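Paenibacillus xanthan lyase (PDB 6F2P) cleaves the polysaccharide xanthan as a lyase, probably by the beta-elimination chemistry of polysaccharide lyase family 8. Local coordinates at residues D820-Y834 with S885-V899. Sequence-based numbering, arbitrary orientation.
With CA (calcium ion), chain C.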
ATOM      1  N   ASP A 820      15.373   2.135 -34.390  1.00 37.82           N
ATOM      2  CA  ASP A 820      16.469   1.191 -34.451  1.00 32.39           C
ATOM      3  C   ASP A 820      17.126   1.192 -33.064  1.00 33.11           C
ATOM      4  O   ASP A 820      17.506   2.246 -32.549  1.00 29.61           O
ATOM      5  CB  ASP A 820      17.445   1.648 -35.537  1.00 36.20           C
ATOM      6  CG  ASP A 820      18.387   0.558 -35.975  1.00 50.90           C
ATOM      7  OD1 ASP A 820      18.081  -0.629 -35.732  1.00 49.56           O
ATOM      8  OD2 ASP A 820      19.432   0.893 -36.573  1.00 58.82           O
ATOM      9  N   VAL A 821      17.230   0.023 -32.438  1.00 35.56           N
ATOM     10  CA  VAL A 821      17.759  -0.043 -31.078  1.00 28.04           C
ATOM     11  C   VAL A 821      19.251  -0.349 -31.038  1.00 28.83           C
ATOM     12  O   VAL A 821      19.685  -1.417 -31.463  1.00 34.19           O
ATOM     13  CB  VAL A 821      17.019  -1.077 -30.228  1.00 23.32           C
ATOM     14  CG1 VAL A 821      17.609  -1.114 -28.824  1.00 22.22           C
ATOM     15  CG2 VAL A 821      15.545  -0.738 -30.175  1.00 20.99           C
ATOM     16  N   LYS A 822      20.026   0.599 -30.518  1.00 24.71           N
ATOM     17  CA  LYS A 822      21.474   0.459 -30.411  1.00 25.02           C
ATOM     18  C   LYS A 822      21.937   0.413 -28.951  1.00 29.17           C
ATOM     19  O   LYS A 822      21.304   0.982 -28.059  1.00 28.09           O
ATOM     20  CB  LYS A 822      22.173   1.616 -31.135  1.00 25.86           C
ATOM     21  CG  LYS A 822      21.803   1.750 -32.603  1.00 33.33           C
ATOM     22  CD  LYS A 822      22.677   2.770 -33.336  1.00 33.69           C
ATOM     23  CE  LYS A 822      22.532   2.616 -34.846  1.00 34.94           C
ATOM     24  NZ  LYS A 822      23.340   3.592 -35.637  1.00 35.43           N
ATOM     25  N   SER A 823      23.049  -0.262 -28.704  1.00 26.40           N
ATOM     26  CA  SER A 823      23.636  -0.252 -27.371  1.00 27.08           C
ATOM     27  C   SER A 823      25.133  -0.018 -27.467  1.00 24.00           C
ATOM     28  O   SER A 823      25.785  -0.514 -28.383  1.00 28.66           O
ATOM     29  CB  SER A 823      23.346  -1.561 -26.634  1.00 26.69           C
ATOM     30  OG  SER A 823      23.973  -2.657 -27.273  1.00 33.68           O
ATOM     31  N   ARG A 824      25.671   0.765 -26.539  1.00 24.49           N
ATOM     32  CA  ARG A 824      27.106   1.018 -26.500  1.00 29.01           C
ATOM     33  C   ARG A 824      27.728   0.097 -25.467  1.00 25.89           C
ATOM     34  O   ARG A 824      27.350   0.120 -24.301  1.00 27.98           O
ATOM     35  CB  ARG A 824      27.411   2.485 -26.179  1.00 24.87           C
ATOM     36  CG  ARG A 824      28.880   2.855 -26.277  1.00 26.47           C
ATOM     37  CD  ARG A 824      29.097   4.345 -26.033  1.00 31.94           C
ATOM     38  NE  ARG A 824      30.292   4.853 -26.707  1.00 41.12           N
ATOM     39  CZ  ARG A 824      31.422   5.184 -26.089  1.00 41.78           C
ATOM     40  NH1 ARG A 824      31.526   5.072 -24.775  1.00 36.06           N
ATOM     41  NH2 ARG A 824      32.452   5.637 -26.790  1.00 46.97           N
ATOM     42  N   ILE A 825      28.667  -0.726 -25.920  1.00 22.30           N
ATOM     43  CA  ILE A 825      29.276  -1.750 -25.092  1.00 26.28           C
ATOM     44  C   ILE A 825      30.757  -1.442 -24.871  1.00 34.55           C
ATOM     45  O   ILE A 825      31.487  -1.173 -25.831  1.00 38.32           O
ATOM     46  CB  ILE A 825      29.151  -3.136 -25.770  1.00 29.21           C
ATOM     47  CG1 ILE A 825      27.679  -3.474 -26.066  1.00 24.41           C
ATOM     48  CG2 ILE A 825      29.856  -4.210 -24.944  1.00 27.78           C
ATOM     49  CD1 ILE A 825      26.748  -3.346 -24.876  1.00 25.64           C
ATOM     50  N   MET A 826      31.203  -1.470 -23.615  1.00 28.39           N
ATOM     51  CA  MET A 826      32.624  -1.303 -23.323  1.00 28.97           C
ATOM     52  C   MET A 826      33.353  -2.634 -23.504  1.00 36.37           C
ATOM     53  O   MET A 826      32.782  -3.707 -23.263  1.00 28.04           O
ATOM     54  CB  MET A 826      32.820  -0.779 -21.906  1.00 27.77           C
ATOM     55  CG  MET A 826      32.062   0.494 -21.614  1.00 26.15           C
ATOM     56  SD  MET A 826      32.723   1.873 -22.552  1.00 38.64           S
ATOM     57  CE  MET A 826      31.375   2.144 -23.678  1.00 41.89           C
ATOM     58  N   LYS A 827      34.609  -2.569 -23.938  1.00 33.58           N
ATOM     59  CA  LYS A 827      35.401  -3.779 -24.120  1.00 33.72           C
ATOM     60  C   LYS A 827      35.688  -4.430 -22.773  1.00 36.48           C
ATOM     61  O   LYS A 827      36.020  -3.755 -21.794  1.00 33.95           O
ATOM     62  CB  LYS A 827      36.719  -3.477 -24.845  1.00 40.36           C
ATOM     63  CG  LYS A 827      37.580  -4.712 -25.129  1.00 42.42           C
ATOM     64  CD  LYS A 827      38.900  -4.327 -25.788  1.00 47.71           C
ATOM     65  CE  LYS A 827      39.832  -5.523 -25.935  1.00 38.49           C
ATOM     66  NZ  LYS A 827      41.165  -5.078 -26.433  1.00 45.96           N
ATOM     67  N   SER A 828      35.555  -5.747 -22.732  1.00 32.59           N
ATOM     68  CA  SER A 828      35.823  -6.510 -21.529  1.00 34.49           C
ATOM     69  C   SER A 828      36.256  -7.895 -21.970  1.00 39.26           C
ATOM     70  O   SER A 828      35.666  -8.471 -22.884  1.00 38.88           O
ATOM     71  CB  SER A 828      34.563  -6.587 -20.663  1.00 38.14           C
ATOM     72  OG  SER A 828      34.713  -7.481 -19.571  1.00 39.43           O
ATOM     73  N   THR A 829      37.290  -8.433 -21.332  1.00 38.87           N
ATOM     74  CA  THR A 829      37.784  -9.756 -21.695  1.00 41.20           C
ATOM     75  C   THR A 829      36.752 -10.824 -21.330  1.00 47.64           C
ATOM     76  O   THR A 829      36.847 -11.974 -21.764  1.00 48.28           O
ATOM     77  CB  THR A 829      39.151 -10.055 -21.043  1.00 41.60           C
ATOM     78  OG1 THR A 829      39.089  -9.765 -19.643  1.00 50.78           O
ATOM     79  CG2 THR A 829      40.242  -9.195 -21.677  1.00 33.27           C
ATOM     80  N   ASN A 830      35.765 -10.418 -20.531  1.00 47.41           N
ATOM     81  CA  ASN A 830      34.628 -11.254 -20.178  1.00 40.19           C
ATOM     82  C   ASN A 830      33.363 -10.682 -20.803  1.00 38.60           C
ATOM     83  O   ASN A 830      32.662  -9.892 -20.173  1.00 35.68           O
ATOM     84  CB  ASN A 830      34.474 -11.300 -18.659  1.00 41.01           C
ATOM     85  CG  ASN A 830      33.573 -12.428 -18.190  1.00 43.85           C
ATOM     86  OD1 ASN A 830      32.702 -12.895 -18.927  1.00 41.34           O
ATOM     87  ND2 ASN A 830      33.779 -12.871 -16.949  1.00 40.00           N
ATOM     88  N   SER A 831      33.091 -11.074 -22.048  1.00 43.58           N
ATOM     89  CA  SER A 831      31.918 -10.606 -22.786  1.00 39.99           C
ATOM     90  C   SER A 831      31.195 -11.766 -23.461  1.00 36.59           C
ATOM     91  O   SER A 831      31.749 -12.409 -24.352  1.00 36.78           O
ATOM     92  CB  SER A 831      32.325  -9.584 -23.852  1.00 37.83           C
ATOM     93  OG  SER A 831      32.914  -8.433 -23.274  1.00 38.11           O
ATOM     94  N   GLY A 832      29.956 -12.021 -23.048  1.00 31.56           N
ATOM     95  CA  GLY A 832      29.181 -13.106 -23.627  1.00 31.72           C
ATOM     96  C   GLY A 832      28.506 -12.733 -24.937  1.00 35.89           C
ATOM     97  O   GLY A 832      28.892 -11.766 -25.600  1.00 32.30           O
ATOM     98  N   ILE A 833      27.502 -13.521 -25.314  1.00 33.07           N
ATOM     99  CA  ILE A 833      26.684 -13.250 -26.493  1.00 34.21           C
ATOM    100  C   ILE A 833      25.258 -12.976 -26.042  1.00 32.14           C
ATOM    101  O   ILE A 833      24.640 -13.815 -25.385  1.00 31.92           O
ATOM    102  CB  ILE A 833      26.647 -14.448 -27.461  1.00 37.96           C
ATOM    103  CG1 ILE A 833      28.054 -14.791 -27.955  1.00 33.63           C
ATOM    104  CG2 ILE A 833      25.706 -14.164 -28.622  1.00 27.23           C
ATOM    105  CD1 ILE A 833      28.090 -15.967 -28.886  1.00 27.43           C
ATOM    106  N   TYR A 834      24.733 -11.809 -26.397  1.00 31.51           N
ATOM    107  CA  TYR A 834      23.431 -11.391 -25.890  1.00 29.06           C
ATOM    108  C   TYR A 834      22.335 -11.282 -26.949  1.00 28.85           C
ATOM    109  O   TYR A 834      22.606 -10.999 -28.116  1.00 36.89           O
ATOM    110  CB  TYR A 834      23.572 -10.095 -25.093  1.00 25.49           C
ATOM    111  CG  TYR A 834      24.191 -10.328 -23.732  1.00 29.13           C
ATOM    112  CD1 TYR A 834      25.572 -10.396 -23.571  1.00 28.89           C
ATOM    113  CD2 TYR A 834      23.392 -10.507 -22.610  1.00 29.44           C
ATOM    114  CE1 TYR A 834      26.138 -10.625 -22.327  1.00 30.68           C
ATOM    115  CE2 TYR A 834      23.949 -10.739 -21.361  1.00 32.59           C
ATOM    116  CZ  TYR A 834      25.319 -10.799 -21.226  1.00 31.94           C
ATOM    117  OH  TYR A 834      25.861 -11.024 -19.984  1.00 28.42           O
ATOM    118  N   SER A 885      36.976 -17.227 -26.700  1.00 50.04           N
ATOM    119  CA  SER A 885      38.073 -16.443 -26.150  1.00 48.51           C
ATOM    120  C   SER A 885      37.625 -15.562 -24.984  1.00 43.50           C
ATOM    121  O   SER A 885      38.414 -14.790 -24.439  1.00 38.12           O
ATOM    122  CB  SER A 885      38.714 -15.589 -27.244  1.00 45.47           C
ATOM    123  OG  SER A 885      38.814 -16.317 -28.454  1.00 51.07           O
ATOM    124  N   SER A 886      36.360 -15.687 -24.593  1.00 45.68           N
ATOM    125  CA  SER A 886      35.835 -14.904 -23.475  1.00 44.66           C
ATOM    126  C   SER A 886      36.027 -15.609 -22.125  1.00 45.53           C
ATOM    127  O   SER A 886      35.953 -16.838 -22.043  1.00 41.78           O
ATOM    128  CB  SER A 886      34.359 -14.589 -23.701  1.00 42.67           C
ATOM    129  OG  SER A 886      33.841 -13.806 -22.642  1.00 44.98           O
ATOM    130  N   SER A 887      36.281 -14.818 -21.079  1.00 48.24           N
ATOM    131  CA  SER A 887      36.410 -15.318 -19.706  1.00 37.39           C
ATOM    132  C   SER A 887      35.141 -16.037 -19.270  1.00 44.97           C
ATOM    133  O   SER A 887      35.189 -17.031 -18.540  1.00 52.50           O
ATOM    134  CB  SER A 887      36.643 -14.159 -18.728  1.00 34.95           C
ATOM    135  OG  SER A 887      37.848 -13.462 -18.978  1.00 40.02           O
ATOM    136  N   GLY A 888      34.003 -15.505 -19.708  1.00 41.04           N
ATOM    137  CA  GLY A 888      32.707 -16.019 -19.313  1.00 37.38           C
ATOM    138  C   GLY A 888      31.576 -15.363 -20.078  1.00 38.39           C
ATOM    139  O   GLY A 888      31.692 -15.092 -21.274  1.00 40.00           O
ATOM    140  N   TYR A 889      30.482 -15.090 -19.379  1.00 39.20           N
ATOM    141  CA  TYR A 889      29.262 -14.638 -20.029  1.00 31.97           C
ATOM    142  C   TYR A 889      28.887 -13.203 -19.671  1.00 29.50           C
ATOM    143  O   TYR A 889      27.784 -12.749 -19.985  1.00 24.06           O
ATOM    144  CB  TYR A 889      28.102 -15.560 -19.657  1.00 31.56           C
ATOM    145  CG  TYR A 889      28.278 -17.007 -20.060  1.00 39.41           C
ATOM    146  CD1 TYR A 889      28.816 -17.940 -19.176  1.00 38.96           C
ATOM    147  CD2 TYR A 889      27.886 -17.450 -21.317  1.00 40.95           C
ATOM    148  CE1 TYR A 889      28.959 -19.279 -19.536  1.00 34.40           C
ATOM    149  CE2 TYR A 889      28.029 -18.784 -21.690  1.00 51.03           C
ATOM    150  CZ  TYR A 889      28.567 -19.692 -20.797  1.00 49.45           C
ATOM    151  OH  TYR A 889      28.707 -21.008 -21.178  1.00 40.32           O
ATOM    152  N   LYS A 890      29.796 -12.486 -19.020  1.00 33.23           N
ATOM    153  CA  LYS A 890      29.485 -11.137 -18.548  1.00 31.44           C
ATOM    154  C   LYS A 890      29.387 -10.100 -19.664  1.00 35.30           C
ATOM    155  O   LYS A 890      29.400 -10.433 -20.854  1.00 34.58           O
ATOM    156  CB  LYS A 890      30.476 -10.699 -17.468  1.00 33.46           C
ATOM    157  CG  LYS A 890      30.439 -11.597 -16.239  1.00 37.88           C
ATOM    158  CD  LYS A 890      31.352 -11.095 -15.132  1.00 35.41           C
ATOM    159  CE  LYS A 890      31.277 -12.015 -13.923  1.00 31.49           C
ATOM    160  NZ  LYS A 890      31.997 -11.442 -12.756  1.00 35.89           N
ATOM    161  N   LEU A 891      29.276  -8.837 -19.271  1.00 33.22           N
ATOM    162  CA  LEU A 891      29.079  -7.770 -20.238  1.00 28.73           C
ATOM    163  C   LEU A 891      29.268  -6.424 -19.563  1.00 32.31           C
ATOM    164  O   LEU A 891      28.919  -6.253 -18.391  1.00 36.03           O
ATOM    165  CB  LEU A 891      27.672  -7.866 -20.826  1.00 30.61           C
ATOM    166  CG  LEU A 891      27.205  -6.851 -21.869  1.00 29.24           C
ATOM    167  CD1 LEU A 891      27.977  -7.006 -23.175  1.00 32.96           C
ATOM    168  CD2 LEU A 891      25.711  -7.010 -22.108  1.00 23.39           C
ATOM    169  N   MET A 892      29.839  -5.477 -20.298  1.00 25.25           N
ATOM    170  CA  MET A 892      29.967  -4.107 -19.821  1.00 28.13           C
ATOM    171  C   MET A 892      29.046  -3.187 -20.623  1.00 34.46           C
ATOM    172  O   MET A 892      29.450  -2.628 -21.648  1.00 37.38           O
ATOM    173  CB  MET A 892      31.419  -3.629 -19.928  1.00 31.43           C
ATOM    174  CG  MET A 892      32.357  -4.214 -18.883  1.00 30.57           C
ATOM    175  SD  MET A 892      32.013  -3.602 -17.219  1.00 31.58           S
ATOM    176  CE  MET A 892      32.709  -4.933 -16.242  1.00 24.07           C
ATOM    177  N   LEU A 893      27.810  -3.033 -20.156  1.00 30.96           N
ATOM    178  CA  LEU A 893      26.810  -2.224 -20.853  1.00 27.88           C
ATOM    179  C   LEU A 893      26.917  -0.736 -20.499  1.00 27.16           C
ATOM    180  O   LEU A 893      26.849  -0.364 -19.328  1.00 28.93           O
ATOM    181  CB  LEU A 893      25.412  -2.756 -20.531  1.00 23.51           C
ATOM    182  CG  LEU A 893      24.171  -2.065 -21.098  1.00 25.06           C
ATOM    183  CD1 LEU A 893      24.226  -1.963 -22.615  1.00 24.16           C
ATOM    184  CD2 LEU A 893      22.938  -2.841 -20.659  1.00 28.69           C
ATOM    185  N   ASP A 894      27.079   0.114 -21.507  1.00 21.44           N
ATOM    186  CA  ASP A 894      27.207   1.548 -21.258  1.00 26.12           C
ATOM    187  C   ASP A 894      25.854   2.239 -21.359  1.00 28.12           C
ATOM    188  O   ASP A 894      25.441   2.930 -20.428  1.00 28.10           O
ATOM    189  CB  ASP A 894      28.226   2.196 -22.213  1.00 25.27           C
ATOM    190  CG  ASP A 894      28.525   3.661 -21.863  1.00 31.83           C
ATOM    191  OD1 ASP A 894      28.021   4.149 -20.824  1.00 28.73           O
ATOM    192  OD2 ASP A 894      29.276   4.324 -22.618  1.00 21.63           O
ATOM    193  N   ASN A 895      25.169   2.055 -22.487  1.00 27.19           N
ATOM    194  CA  ASN A 895      23.861   2.678 -22.678  1.00 26.87           C
ATOM    195  C   ASN A 895      23.038   2.074 -23.812  1.00 24.43           C
ATOM    196  O   ASN A 895      23.477   1.148 -24.490  1.00 20.04           O
ATOM    197  CB  ASN A 895      23.995   4.197 -22.862  1.00 22.87           C
ATOM    198  CG  ASN A 895      24.753   4.584 -24.127  1.00 28.29           C
ATOM    199  OD1 ASN A 895      24.746   3.864 -25.125  1.00 28.18           O
ATOM    200  ND2 ASN A 895      25.401   5.743 -24.090  1.00 29.96           N
ATOM    201  N   PHE A 896      21.832   2.603 -23.990  1.00 23.05           N
ATOM    202  CA  PHE A 896      21.021   2.325 -25.163  1.00 20.40           C
ATOM    203  C   PHE A 896      20.784   3.646 -25.885  1.00 27.80           C
ATOM    204  O   PHE A 896      20.783   4.710 -25.266  1.00 26.95           O
ATOM    205  CB  PHE A 896      19.665   1.736 -24.776  1.00 18.75           C
ATOM    206  CG  PHE A 896      19.729   0.339 -24.221  1.00 23.35           C
ATOM    207  CD1 PHE A 896      19.928  -0.743 -25.061  1.00 20.51           C
ATOM    208  CD2 PHE A 896      19.552   0.108 -22.864  1.00 22.48           C
ATOM    209  CE1 PHE A 896      19.975  -2.026 -24.562  1.00 22.94           C
ATOM    210  CE2 PHE A 896      19.593  -1.182 -22.355  1.00 28.54           C
ATOM    211  CZ  PHE A 896      19.809  -2.251 -23.208  1.00 25.91           C
ATOM    212  N   SER A 897      20.593   3.571 -27.195  1.00 26.09           N
ATOM    213  CA  SER A 897      20.102   4.697 -27.966  1.00 26.73           C
ATOM    214  C   SER A 897      18.963   4.192 -28.830  1.00 21.19           C
ATOM    215  O   SER A 897      19.022   3.079 -29.334  1.00 22.24           O
ATOM    216  CB  SER A 897      21.203   5.268 -28.858  1.00 28.07           C
ATOM    217  OG  SER A 897      22.224   5.880 -28.094  1.00 34.30           O
ATOM    218  N   LEU A 898      17.920   4.996 -28.988  1.00 23.42           N
ATOM    219  CA  LEU A 898      16.881   4.694 -29.965  1.00 27.32           C
ATOM    220  C   LEU A 898      16.987   5.718 -31.081  1.00 27.61           C
ATOM    221  O   LEU A 898      16.812   6.914 -30.850  1.00 30.66           O
ATOM    222  CB  LEU A 898      15.488   4.756 -29.345  1.00 25.44           C
ATOM    223  CG  LEU A 898      15.277   4.049 -28.010  1.00 24.75           C
ATOM    224  CD1 LEU A 898      13.809   4.111 -27.630  1.00 27.98           C
ATOM    225  CD2 LEU A 898      15.770   2.622 -28.061  1.00 23.85           C
ATOM    226  N   VAL A 899      17.285   5.240 -32.282  1.00 23.82           N
ATOM    227  CA  VAL A 899      17.490   6.093 -33.443  1.00 29.75           C
ATOM    228  C   VAL A 899      16.299   5.960 -34.383  1.00 26.98           C
ATOM    229  O   VAL A 899      15.778   4.864 -34.560  1.00 26.59           O
ATOM    230  CB  VAL A 899      18.756   5.664 -34.197  1.00 32.84           C
ATOM    231  CG1 VAL A 899      19.039   6.608 -35.354  1.00 32.49           C
ATOM    232  CG2 VAL A 899      19.935   5.601 -33.237  1.00 32.67           C
TER
HETATM  233 CA    CA C1102      26.854   4.951 -19.058  1.00 24.30          CA
HETATM  234  O   HOH W   1      31.436  -6.132 -22.200  1.00 37.89           O
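Arg824 and Asp894 meet at a classic beta bulge: on strand 891-899 Asp894 and Asn895 stand opposite the single residue Arg824 of strand 820-826, and the antiparallel register slips by one. Evidence for the bulge is the doubled bonding at Arg824 O, taken by Asp894 N at 2.8 Å and weakly by Asn895 N. Arg824 CB lies against Asn895 OD1 and its CG near the Asp894 carboxylate; with CG anti to the backbone N (chi1 -173°) the extended chain runs alongside Asp894, CD passing OD2 at 3.4 Å. NH1 closes a salt bridge to Asp894 OD2 at 3.2 Å, the oxygen lying in the guanidinium plane although the two flat groups are turned 61° apart; Arg824 NH1 also donates a hydrogen bond to Asn789 O.

Farther along, Leu891 CD2 sits over the face of the Tyr834 ring, 3.7 Å from its centroid, while Tyr834 OH makes a weak hydrogen bond to Tyr889 O. A leucine here, with neither ring nor hydroxyl, would probably cost Tyr889 O that bond and open a gap beside Leu891 CD2. Asn830 OD1 accepts from Lys890 N at 2.9 Å, tying the two loops together.

Asp894 binds calcium twice, through OD1 at 2.3 Å and its backbone O at 2.8 Å; Glu769, Glu771, Ser791 and Lys794 complete the site. Metal and arginine thus use different carboxylate oxygens, likely fixing its rotation, while the backbone oxygen links bulge to calcium.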